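Local coordinates for hypothetical protein Atu2299 (Agrobacterium tumefaciens, PDB 2HLY) that is of unknown function but belongs to the DUF2026 family, grouped with the papain-like peptidases of clan CA, and so probably shares their fold, at residues I8-Y13 and A117-R122; I16-N21 and E201-A206; Q48-K53 and F173-K178. All blocks are in the same frame, centred on the assembly; numbering follows the deposited sequence.

Read from the N terminus, the chain illustrates how a few distant contacts can knit one compact domain together. Interaction 1 closes the first loop, bringing the start of helix 10-24 to edge strand 120-123 of the four-stranded antiparallel sheet. About two turns further along the same helix, interaction 2 closes the longest loop, drawing in the C-terminal segment 201-206. Interaction 3 joins the end of helix 31-50 to the segment that follows helix 160-172. It is nested inside the loop of interaction 2, whereas interaction 1 crosses both. The contacts also touch directly: Met119 N probably bonds to Gly205 O, Ser176 N bonds to Asp12 OD1, and Ile16 packs on Phe173.

Interaction 1. Residues I8-Y13 and A117-R122; sequences IKQTDY and AKMFQR
Tyr13 turns one ring face to Met119, whose CG lies 3.4 Å from the centroid of the Tyr13 ring and only 5° off its normal. The sulfur belongs to the same approach: Met119 SD sits 4.0 Å from that centroid, still over the face, making a Met-aromatic contact beside the CH-pi one. The ring of Phe101 also meets Tyr13. On the strand, the ring of Phe120 carries Arg122 CG over one face, toward the rim, and meets Tyr63 and Phe140 edge-to-face. Beyond the sulfur, Met119 bends at its last torsion (chi3 75°), which brings CE to 3.9 Å from Gln10 CB.

The phenol oxygen marks where helix 10-24 meets the edge of the antiparallel sheet. Phe120 N donates to Tyr13 OH over 3.1 Å in a nearly straight bond (175°), and the same hydroxyl is hydrogen-bonded to Asp100 O on the adjoining strand 97-100. Further along, the extended side chain of Gln121 presents its carboxamide to the backbone of Ile8, just ahead of the helix. Gln121 OE1 accepts from Ile8 N at 3.0 Å, with the donor in the carbonyl plane on a lone pair, while Gln121 NE2 donates to Ile8 O at 2.9 Å. A weak bond also runs from Gln121 NE2 to Met119 SD.

Because one end of the amide must accept and the other donate, this pair of hydrogen bonds fixes the flip of the Gln121 carboxamide, and it satisfies both backbone polar atoms of Ile8 within a buried contact.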
loop_
_atom_site.group_PDB
_atom_site.type_symbol
_atom_site.label_atom_id
_atom_site.label_comp_id
_atom_site.label_asym_id
_atom_site.label_seq_id
_atom_site.Cartn_x
_atom_site.Cartn_y
_atom_site.Cartn_z
ATOM N N ILE A 8 6.662 -11.911 -1.259
ATOM C CA ILE A 8 7.629 -11.062 -1.942
ATOM C C ILE A 8 8.803 -10.754 -1.039
ATOM O O ILE A 8 8.638 -10.538 0.178
ATOM C CB ILE A 8 7.000 -9.772 -2.499
ATOM C CG1 ILE A 8 6.394 -8.940 -1.395
ATOM C CG2 ILE A 8 5.892 -10.101 -3.507
ATOM C CD1 ILE A 8 5.928 -7.524 -1.895
ATOM N N LYS A 9 10.000 -10.782 -1.624
ATOM C CA LYS A 9 11.200 -10.419 -0.881
ATOM C C LYS A 9 11.081 -8.981 -0.358
ATOM O O LYS A 9 10.488 -8.121 -1.019
ATOM C CB LYS A 9 12.447 -10.540 -1.761
ATOM C CG LYS A 9 12.834 -11.944 -2.112
ATOM C CD LYS A 9 14.158 -11.902 -2.837
ATOM C CE LYS A 9 14.438 -13.170 -3.593
ATOM N NZ LYS A 9 15.556 -12.878 -4.536
ATOM N N GLN A 10 11.671 -8.726 0.810
ATOM C CA GLN A 10 11.637 -7.374 1.401
ATOM C C GLN A 10 12.120 -6.324 0.399
ATOM O O GLN A 10 11.505 -5.263 0.225
ATOM C CB GLN A 10 12.446 -7.318 2.705
ATOM C CG GLN A 10 12.474 -5.921 3.294
ATOM C CD GLN A 10 13.181 -5.839 4.629
ATOM O OE1 GLN A 10 12.749 -6.448 5.611
ATOM N NE2 GLN A 10 14.251 -5.062 4.679
ATOM N N THR A 11 13.228 -6.612 -0.274
ATOM C CA THR A 11 13.783 -5.622 -1.168
ATOM C C THR A 11 12.819 -5.298 -2.312
ATOM O O THR A 11 12.725 -4.146 -2.745
ATOM C CB THR A 11 15.190 -6.029 -1.670
ATOM O OG1 THR A 11 15.851 -4.874 -2.208
ATOM C CG2 THR A 11 15.119 -7.174 -2.684
ATOM N N ASP A 12 12.078 -6.309 -2.762
ATOM C CA ASP A 12 11.116 -6.140 -3.861
ATOM C C ASP A 12 9.848 -5.418 -3.385
ATOM O O ASP A 12 9.243 -4.625 -4.117
ATOM C CB ASP A 12 10.814 -7.499 -4.495
ATOM C CG ASP A 12 12.014 -8.051 -5.263
ATOM O OD1 ASP A 12 12.738 -7.237 -5.880
ATOM O OD2 ASP A 12 12.235 -9.285 -5.253
ATOM N N TYR A 13 9.455 -5.690 -2.151
ATOM C CA TYR A 13 8.382 -4.918 -1.530
ATOM C C TYR A 13 8.742 -3.434 -1.557
ATOM O O TYR A 13 7.915 -2.589 -1.908
ATOM C CB TYR A 13 8.180 -5.392 -0.096
ATOM C CG TYR A 13 7.287 -4.493 0.750
ATOM C CD1 TYR A 13 5.934 -4.799 0.959
ATOM C CD2 TYR A 13 7.810 -3.365 1.378
ATOM C CE1 TYR A 13 5.122 -3.985 1.757
ATOM C CE2 TYR A 13 7.008 -2.545 2.169
ATOM C CZ TYR A 13 5.677 -2.872 2.373
ATOM O OH TYR A 13 4.934 -2.056 3.201
ATOM N N ALA A 117 9.562 3.955 9.085
ATOM C CA ALA A 117 9.170 3.394 7.790
ATOM C C ALA A 117 9.697 1.965 7.688
ATOM O O ALA A 117 10.916 1.752 7.626
ATOM C CB ALA A 117 9.724 4.256 6.660
ATOM N N LYS A 118 8.794 0.981 7.689
ATOM C CA LYS A 118 9.183 -0.422 7.561
ATOM C C LYS A 118 8.193 -1.186 6.675
ATOM O O LYS A 118 7.085 -0.718 6.424
ATOM C CB LYS A 118 9.275 -1.126 8.929
ATOM C CG LYS A 118 10.208 -0.491 9.956
ATOM C CD LYS A 118 10.280 -1.361 11.203
ATOM C CE LYS A 118 11.049 -0.687 12.321
ATOM N NZ LYS A 118 11.275 -1.629 13.453
ATOM N N MET A 119 8.601 -2.364 6.211
ATOM C CA MET A 119 7.698 -3.220 5.450
ATOM C C MET A 119 6.565 -3.778 6.315
ATOM O O MET A 119 6.817 -4.213 7.435
ATOM C CB MET A 119 8.477 -4.396 4.866
ATOM C CG MET A 119 7.581 -5.444 4.235
ATOM S SD MET A 119 8.407 -6.758 3.343
ATOM C CE MET A 119 9.056 -7.737 4.688
ATOM N N PHE A 120 5.343 -3.811 5.763
ATOM C CA PHE A 120 4.276 -4.632 6.354
ATOM C C PHE A 120 3.837 -5.743 5.393
ATOM O O PHE A 120 3.197 -5.495 4.378
ATOM C CB PHE A 120 3.040 -3.828 6.794
ATOM C CG PHE A 120 2.083 -4.674 7.565
ATOM C CD1 PHE A 120 2.239 -4.830 8.945
ATOM C CD2 PHE A 120 1.093 -5.407 6.898
ATOM C CE1 PHE A 120 1.385 -5.679 9.672
ATOM C CE2 PHE A 120 0.255 -6.278 7.611
ATOM C CZ PHE A 120 0.400 -6.394 9.002
ATOM N N GLN A 121 4.200 -6.974 5.748
ATOM C CA GLN A 121 3.821 -8.163 4.976
ATOM C C GLN A 121 3.768 -9.305 6.003
ATOM O O GLN A 121 4.809 -9.734 6.522
ATOM C CB GLN A 121 4.873 -8.454 3.897
ATOM C CG GLN A 121 4.534 -9.730 3.095
ATOM C CD GLN A 121 5.568 -10.153 2.066
ATOM O OE1 GLN A 121 5.346 -11.139 1.367
ATOM N NE2 GLN A 121 6.685 -9.419 1.964
ATOM N N ARG A 122 2.551 -9.760 6.308
ATOM C CA ARG A 122 2.352 -10.765 7.369
ATOM C C ARG A 122 1.223 -11.720 6.968
ATOM O O ARG A 122 0.326 -11.332 6.219
ATOM C CB ARG A 122 2.006 -10.094 8.705
ATOM C CG ARG A 122 3.042 -9.088 9.242
ATOM C CD ARG A 122 2.851 -8.814 10.747
ATOM N NE ARG A 122 3.054 -10.051 11.495
ATOM C CZ ARG A 122 2.314 -10.467 12.529
ATOM N NH1 ARG A 122 1.298 -9.737 13.006
ATOM N NH2 ARG A 122 2.576 -11.641 13.087
#

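Interaction 2. Residues I16-N21 and E201-A206; sequences IYRVIN and EMLTGA
Arg18 grips the backbone carbonyl of Glu201 end-on with two nitrogens, both sharing one oxygen. Arg18 NH1 lies 2.8 Å from Glu201 O and Arg18 NH2 lies 2.9 Å from it, so the carbonyl is a bifurcated acceptor lying close to the guanidinium plane. Both bonds are bent (145° and 142° at the hydrogens), as sharing a single acceptor requires. Arg18 NH1 meets it on a lone pair, whereas Arg18 NH2 arrives nearly in line with the C=O bond. This arrangement ties the middle of helix 10-24 to the irregular C-terminal segment 201-206. A second carbonyl, that of Thr199, also accepts from Arg18 NH1, and Asn21 ND2 bonds to the hydroxyl of Thr199. The bend at chi3 (-60°) places NE of Arg18 where the guanidinium can follow toward this backbone.

The carboxylate of Glu201 makes no direct bond to the arginine. It approaches the helix through a water that sits unusually close to Glu201 OE1, which leaves this leg doubtful, and lies 2.8 Å from Tyr17 OH, at the edge of the tyrosine ring and in its plane.

Asn21 CB lies over one face of the Tyr17 ring, toward the rim, and the ring of Phe38 meets Tyr17 almost in parallel. Leu203 slides past Arg18 in the opposite direction; its CD1 sits over one guanidinium face, 3.6 Å from Arg18 NH2, and the same methyl lies 3.8 Å from Tyr17 CD2.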
loop_
_atom_site.group_PDB
_atom_site.type_symbol
_atom_site.label_atom_id
_atom_site.label_comp_id
_atom_site.label_asym_id
_atom_site.label_seq_id
_atom_site.Cartn_x
_atom_site.Cartn_y
_atom_site.Cartn_z
ATOM N N ILE A 16 8.406 -1.920 -4.964
ATOM C CA ILE A 16 6.994 -1.672 -5.304
ATOM C C ILE A 16 6.511 -0.378 -4.650
ATOM O O ILE A 16 5.926 0.492 -5.305
ATOM C CB ILE A 16 6.087 -2.873 -4.924
ATOM C CG1 ILE A 16 6.446 -4.081 -5.800
ATOM C CG2 ILE A 16 4.603 -2.506 -5.079
ATOM C CD1 ILE A 16 5.825 -5.416 -5.340
ATOM N N TYR A 17 6.792 -0.235 -3.359
ATOM C CA TYR A 17 6.466 1.003 -2.670
ATOM C C TYR A 17 7.091 2.192 -3.408
ATOM O O TYR A 17 6.410 3.184 -3.683
ATOM C CB TYR A 17 6.900 0.991 -1.186
ATOM C CG TYR A 17 6.938 2.398 -0.616
ATOM C CD1 TYR A 17 5.767 3.017 -0.152
ATOM C CD2 TYR A 17 8.125 3.137 -0.608
ATOM C CE1 TYR A 17 5.790 4.326 0.322
ATOM C CE2 TYR A 17 8.160 4.451 -0.121
ATOM C CZ TYR A 17 6.994 5.034 0.330
ATOM O OH TYR A 17 7.003 6.346 0.799
ATOM N N ARG A 18 8.382 2.086 -3.735
ATOM C CA ARG A 18 9.082 3.214 -4.372
ATOM C C ARG A 18 8.444 3.597 -5.711
ATOM O O ARG A 18 8.233 4.786 -5.970
ATOM C CB ARG A 18 10.565 2.909 -4.531
ATOM C CG ARG A 18 11.395 4.163 -4.799
ATOM C CD ARG A 18 12.872 3.820 -4.992
ATOM N NE ARG A 18 13.484 3.162 -3.827
ATOM C CZ ARG A 18 13.954 3.791 -2.750
ATOM N NH1 ARG A 18 13.882 5.119 -2.654
ATOM N NH2 ARG A 18 14.499 3.087 -1.754
ATOM N N VAL A 19 8.107 2.598 -6.526
ATOM C CA VAL A 19 7.478 2.837 -7.826
ATOM C C VAL A 19 6.155 3.582 -7.661
ATOM O O VAL A 19 5.915 4.601 -8.308
ATOM C CB VAL A 19 7.285 1.525 -8.607
ATOM C CG1 VAL A 19 6.319 1.720 -9.790
ATOM C CG2 VAL A 19 8.645 1.015 -9.073
ATOM N N ILE A 20 5.293 3.067 -6.787
ATOM C CA ILE A 20 3.967 3.651 -6.626
ATOM C C ILE A 20 4.086 5.056 -6.039
ATOM O O ILE A 20 3.416 6.000 -6.494
ATOM C CB ILE A 20 3.063 2.761 -5.746
ATOM C CG1 ILE A 20 2.942 1.364 -6.361
ATOM C CG2 ILE A 20 1.701 3.448 -5.529
ATOM C CD1 ILE A 20 2.279 0.328 -5.456
ATOM N N ASN A 21 4.956 5.203 -5.038
ATOM C CA ASN A 21 5.161 6.511 -4.418
ATOM C C ASN A 21 5.628 7.538 -5.440
ATOM O O ASN A 21 5.196 8.695 -5.436
ATOM C CB ASN A 21 6.200 6.415 -3.314
ATOM C CG ASN A 21 6.248 7.656 -2.470
ATOM O OD1 ASN A 21 5.214 8.111 -1.960
ATOM N ND2 ASN A 21 7.437 8.236 -2.341
ATOM N N GLU A 201 14.102 7.938 -0.719
ATOM C CA GLU A 201 14.263 7.554 0.696
ATOM C C GLU A 201 15.036 6.238 0.811
ATOM O O GLU A 201 14.892 5.355 -0.034
ATOM C CB GLU A 201 12.894 7.433 1.393
ATOM C CG GLU A 201 12.940 7.329 2.938
ATOM C CD GLU A 201 11.538 7.222 3.574
ATOM O OE1 GLU A 201 10.536 7.164 2.820
ATOM O OE2 GLU A 201 11.432 7.195 4.822
ATOM N N MET A 202 15.873 6.132 1.842
ATOM C CA MET A 202 16.527 4.878 2.200
ATOM C C MET A 202 15.528 4.087 3.026
ATOM O O MET A 202 14.956 4.621 3.979
ATOM C CB MET A 202 17.790 5.160 3.022
ATOM C CG MET A 202 18.656 3.960 3.299
ATOM S SD MET A 202 20.280 4.487 3.895
ATOM C CE MET A 202 21.122 4.829 2.353
ATOM N N LEU A 203 15.338 2.817 2.665
ATOM C CA LEU A 203 14.269 1.997 3.248
ATOM C C LEU A 203 14.793 0.684 3.792
ATOM O O LEU A 203 15.385 -0.107 3.051
ATOM C CB LEU A 203 13.219 1.705 2.185
ATOM C CG LEU A 203 12.425 2.913 1.686
ATOM C CD1 LEU A 203 11.694 2.556 0.390
ATOM C CD2 LEU A 203 11.461 3.423 2.760
ATOM N N THR A 204 14.547 0.450 5.084
ATOM C CA THR A 204 14.991 -0.759 5.768
ATOM C C THR A 204 13.963 -1.178 6.818
ATOM O O THR A 204 13.213 -0.341 7.324
ATOM C CB THR A 204 16.356 -0.539 6.505
ATOM O OG1 THR A 204 16.164 0.337 7.620
ATOM C CG2 THR A 204 17.440 0.039 5.567
ATOM N N GLY A 205 13.962 -2.461 7.154
ATOM C CA GLY A 205 13.179 -2.959 8.287
ATOM C C GLY A 205 11.842 -3.573 7.915
ATOM O O GLY A 205 11.282 -3.295 6.850
ATOM N N ALA A 206 11.343 -4.418 8.813
ATOM C CA ALA A 206 10.043 -5.069 8.646
ATOM C C ALA A 206 9.292 -5.143 9.967
ATOM O O ALA A 206 9.885 -5.450 11.019
ATOM C CB ALA A 206 10.218 -6.472 8.075
HETATM O O HOH W 1 9.462 7.627 0.619
#

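Interaction 3. Residues Q48-K53 and F173-K178; sequences QHYKVK and FRKSPK
Lys175 reaches across to Tyr50 and His49 as one extended rod. From CB, the first torsion sets CG anti to the carbonyl carbon (chi1 -65°), and Lys175 CG comes within 3.8 Å of Tyr50 OH. CD passes the same hydroxyl at a slightly longer distance. CE then lies over one face of the Tyr50 ring, offset toward the rim, in a CH-pi contact 3.8 Å from the ring centroid. At the tip, Lys175 NZ makes a cation-pi contact at 4.2 Å from that centroid, 17° off the normal, and donates a hydrogen bond of 3.1 Å to His49 O.

That carbonyl belongs to the last turn of helix 31-50, where the helix dipole probably favours an ammonium group. Beside the lysine is a T-shaped aromatic pair: Phe173, just after helix 160-172, points its edge at the face of His49, the planes standing at 90°. Phe173 CD2 lies over the centre of the imidazole, 3.6 Å from His49 CG. His49 NE2 is hydrogen-bonded to Ala170 O, which helps hold the ring in place, while Phe173 CZ approaches Tyr50 OH to 3.7 Å.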
loop_
_atom_site.group_PDB
_atom_site.type_symbol
_atom_site.label_atom_id
_atom_site.label_comp_id
_atom_site.label_asym_id
_atom_site.label_seq_id
_atom_site.Cartn_x
_atom_site.Cartn_y
_atom_site.Cartn_z
ATOM N N GLN A 48 0.579 -9.383 -11.980
ATOM C CA GLN A 48 1.338 -9.387 -13.238
ATOM C C GLN A 48 2.719 -10.018 -13.130
ATOM O O GLN A 48 3.174 -10.677 -14.077
ATOM C CB GLN A 48 1.451 -7.959 -13.802
ATOM C CG GLN A 48 0.143 -7.389 -14.313
ATOM C CD GLN A 48 -0.363 -8.148 -15.523
ATOM O OE1 GLN A 48 0.410 -8.493 -16.411
ATOM N NE2 GLN A 48 -1.666 -8.439 -15.547
ATOM N N HIS A 49 3.388 -9.817 -11.995
ATOM C CA HIS A 49 4.766 -10.303 -11.800
ATOM C C HIS A 49 4.930 -11.568 -10.964
ATOM O O HIS A 49 5.953 -12.259 -11.099
ATOM C CB HIS A 49 5.621 -9.203 -11.186
ATOM C CG HIS A 49 5.917 -8.086 -12.128
ATOM N ND1 HIS A 49 7.080 -8.029 -12.864
ATOM C CD2 HIS A 49 5.198 -6.991 -12.464
ATOM C CE1 HIS A 49 7.078 -6.923 -13.590
ATOM N NE2 HIS A 49 5.944 -6.281 -13.370
ATOM N N TYR A 50 3.958 -11.850 -10.099
ATOM C CA TYR A 50 4.045 -12.990 -9.167
ATOM C C TYR A 50 2.981 -14.054 -9.422
ATOM O O TYR A 50 3.035 -15.146 -8.835
ATOM C CB TYR A 50 3.962 -12.508 -7.705
ATOM C CG TYR A 50 5.164 -11.715 -7.271
ATOM C CD1 TYR A 50 6.180 -12.315 -6.523
ATOM C CD2 TYR A 50 5.306 -10.368 -7.623
ATOM C CE1 TYR A 50 7.313 -11.602 -6.135
ATOM C CE2 TYR A 50 6.411 -9.650 -7.233
ATOM C CZ TYR A 50 7.421 -10.265 -6.481
ATOM O OH TYR A 50 8.527 -9.536 -6.108
ATOM N N LYS A 51 2.021 -13.733 -10.295
ATOM C CA LYS A 51 1.012 -14.694 -10.762
ATOM C C LYS A 51 0.208 -15.246 -9.608
ATOM O O LYS A 51 -0.108 -16.436 -9.565
ATOM C CB LYS A 51 1.656 -15.852 -11.544
ATOM C CG LYS A 51 2.688 -15.414 -12.560
ATOM C CD LYS A 51 2.084 -14.545 -13.635
ATOM C CE LYS A 51 1.500 -15.394 -14.758
ATOM N NZ LYS A 51 0.899 -14.530 -15.804
ATOM N N VAL A 52 -0.095 -14.377 -8.657
ATOM C CA VAL A 52 -0.968 -14.749 -7.558
ATOM C C VAL A 52 -2.241 -13.940 -7.658
ATOM O O VAL A 52 -2.261 -12.858 -8.237
ATOM C CB VAL A 52 -0.288 -14.507 -6.195
ATOM C CG1 VAL A 52 0.904 -15.458 -6.024
ATOM C CG2 VAL A 52 0.164 -13.046 -6.069
ATOM N N LYS A 53 -3.320 -14.470 -7.103
ATOM C CA LYS A 53 -4.506 -13.658 -6.957
ATOM C C LYS A 53 -4.158 -12.682 -5.845
ATOM O O LYS A 53 -3.599 -13.055 -4.800
ATOM C CB LYS A 53 -5.742 -14.503 -6.639
ATOM C CG LYS A 53 -6.459 -15.021 -7.887
ATOM C CD LYS A 53 -5.713 -16.169 -8.557
ATOM C CE LYS A 53 -6.587 -16.858 -9.606
ATOM N NZ LYS A 53 -6.612 -16.117 -10.908
ATOM N N PHE A 173 8.414 -1.641 -12.454
ATOM C CA PHE A 173 8.862 -2.639 -11.487
ATOM C C PHE A 173 9.582 -3.810 -12.151
ATOM O O PHE A 173 9.094 -4.344 -13.137
ATOM C CB PHE A 173 7.674 -3.172 -10.672
ATOM C CG PHE A 173 8.044 -4.332 -9.787
ATOM C CD1 PHE A 173 8.734 -4.112 -8.589
ATOM C CD2 PHE A 173 7.774 -5.642 -10.179
ATOM C CE1 PHE A 173 9.097 -5.182 -7.782
ATOM C CE2 PHE A 173 8.144 -6.723 -9.387
ATOM C CZ PHE A 173 8.811 -6.495 -8.176
ATOM N N ARG A 174 10.730 -4.194 -11.583
ATOM C CA ARG A 174 11.461 -5.416 -11.945
ATOM C C ARG A 174 11.886 -6.066 -10.641
ATOM O O ARG A 174 12.230 -5.362 -9.682
ATOM C CB ARG A 174 12.714 -5.100 -12.771
ATOM C CG ARG A 174 12.427 -4.468 -14.117
ATOM C CD ARG A 174 13.679 -3.990 -14.828
ATOM N NE ARG A 174 13.247 -3.210 -15.983
ATOM C CZ ARG A 174 13.201 -3.666 -17.235
ATOM N NH1 ARG A 174 12.766 -2.870 -18.206
ATOM N NH2 ARG A 174 13.617 -4.893 -17.525
ATOM N N LYS A 175 11.884 -7.394 -10.603
ATOM C CA LYS A 175 12.370 -8.076 -9.395
ATOM C C LYS A 175 13.878 -7.876 -9.261
ATOM O O LYS A 175 14.611 -7.849 -10.254
ATOM C CB LYS A 175 12.036 -9.563 -9.411
ATOM C CG LYS A 175 10.555 -9.850 -9.359
ATOM C CD LYS A 175 10.274 -11.331 -9.440
ATOM C CE LYS A 175 8.806 -11.611 -9.662
ATOM N NZ LYS A 175 8.545 -13.063 -9.701
ATOM N N SER A 176 14.338 -7.718 -8.025
ATOM C CA SER A 176 15.771 -7.628 -7.751
ATOM C C SER A 176 16.484 -8.890 -8.261
ATOM O O SER A 176 15.929 -9.985 -8.185
ATOM C CB SER A 176 16.008 -7.451 -6.244
ATOM O OG SER A 176 17.382 -7.243 -5.970
ATOM N N PRO A 177 17.722 -8.747 -8.775
ATOM C CA PRO A 177 18.570 -7.575 -8.881
ATOM C C PRO A 177 18.471 -6.803 -10.202
ATOM O O PRO A 177 19.360 -6.005 -10.508
ATOM C CB PRO A 177 19.971 -8.185 -8.766
ATOM C CG PRO A 177 19.842 -9.476 -9.498
ATOM C CD PRO A 177 18.406 -9.948 -9.304
ATOM N N LYS A 178 17.430 -7.035 -10.996
ATOM C CA LYS A 178 17.384 -6.403 -12.315
ATOM C C LYS A 178 17.062 -4.920 -12.259
ATOM O O LYS A 178 16.567 -4.441 -11.257
ATOM C CB LYS A 178 16.209 -6.967 -13.142
ATOM C CG LYS A 178 15.915 -8.460 -13.114
ATOM C CD LYS A 178 14.564 -8.787 -13.819
ATOM C CE LYS A 178 14.579 -8.502 -15.341
ATOM N NZ LYS A 178 13.279 -8.849 -16.058
#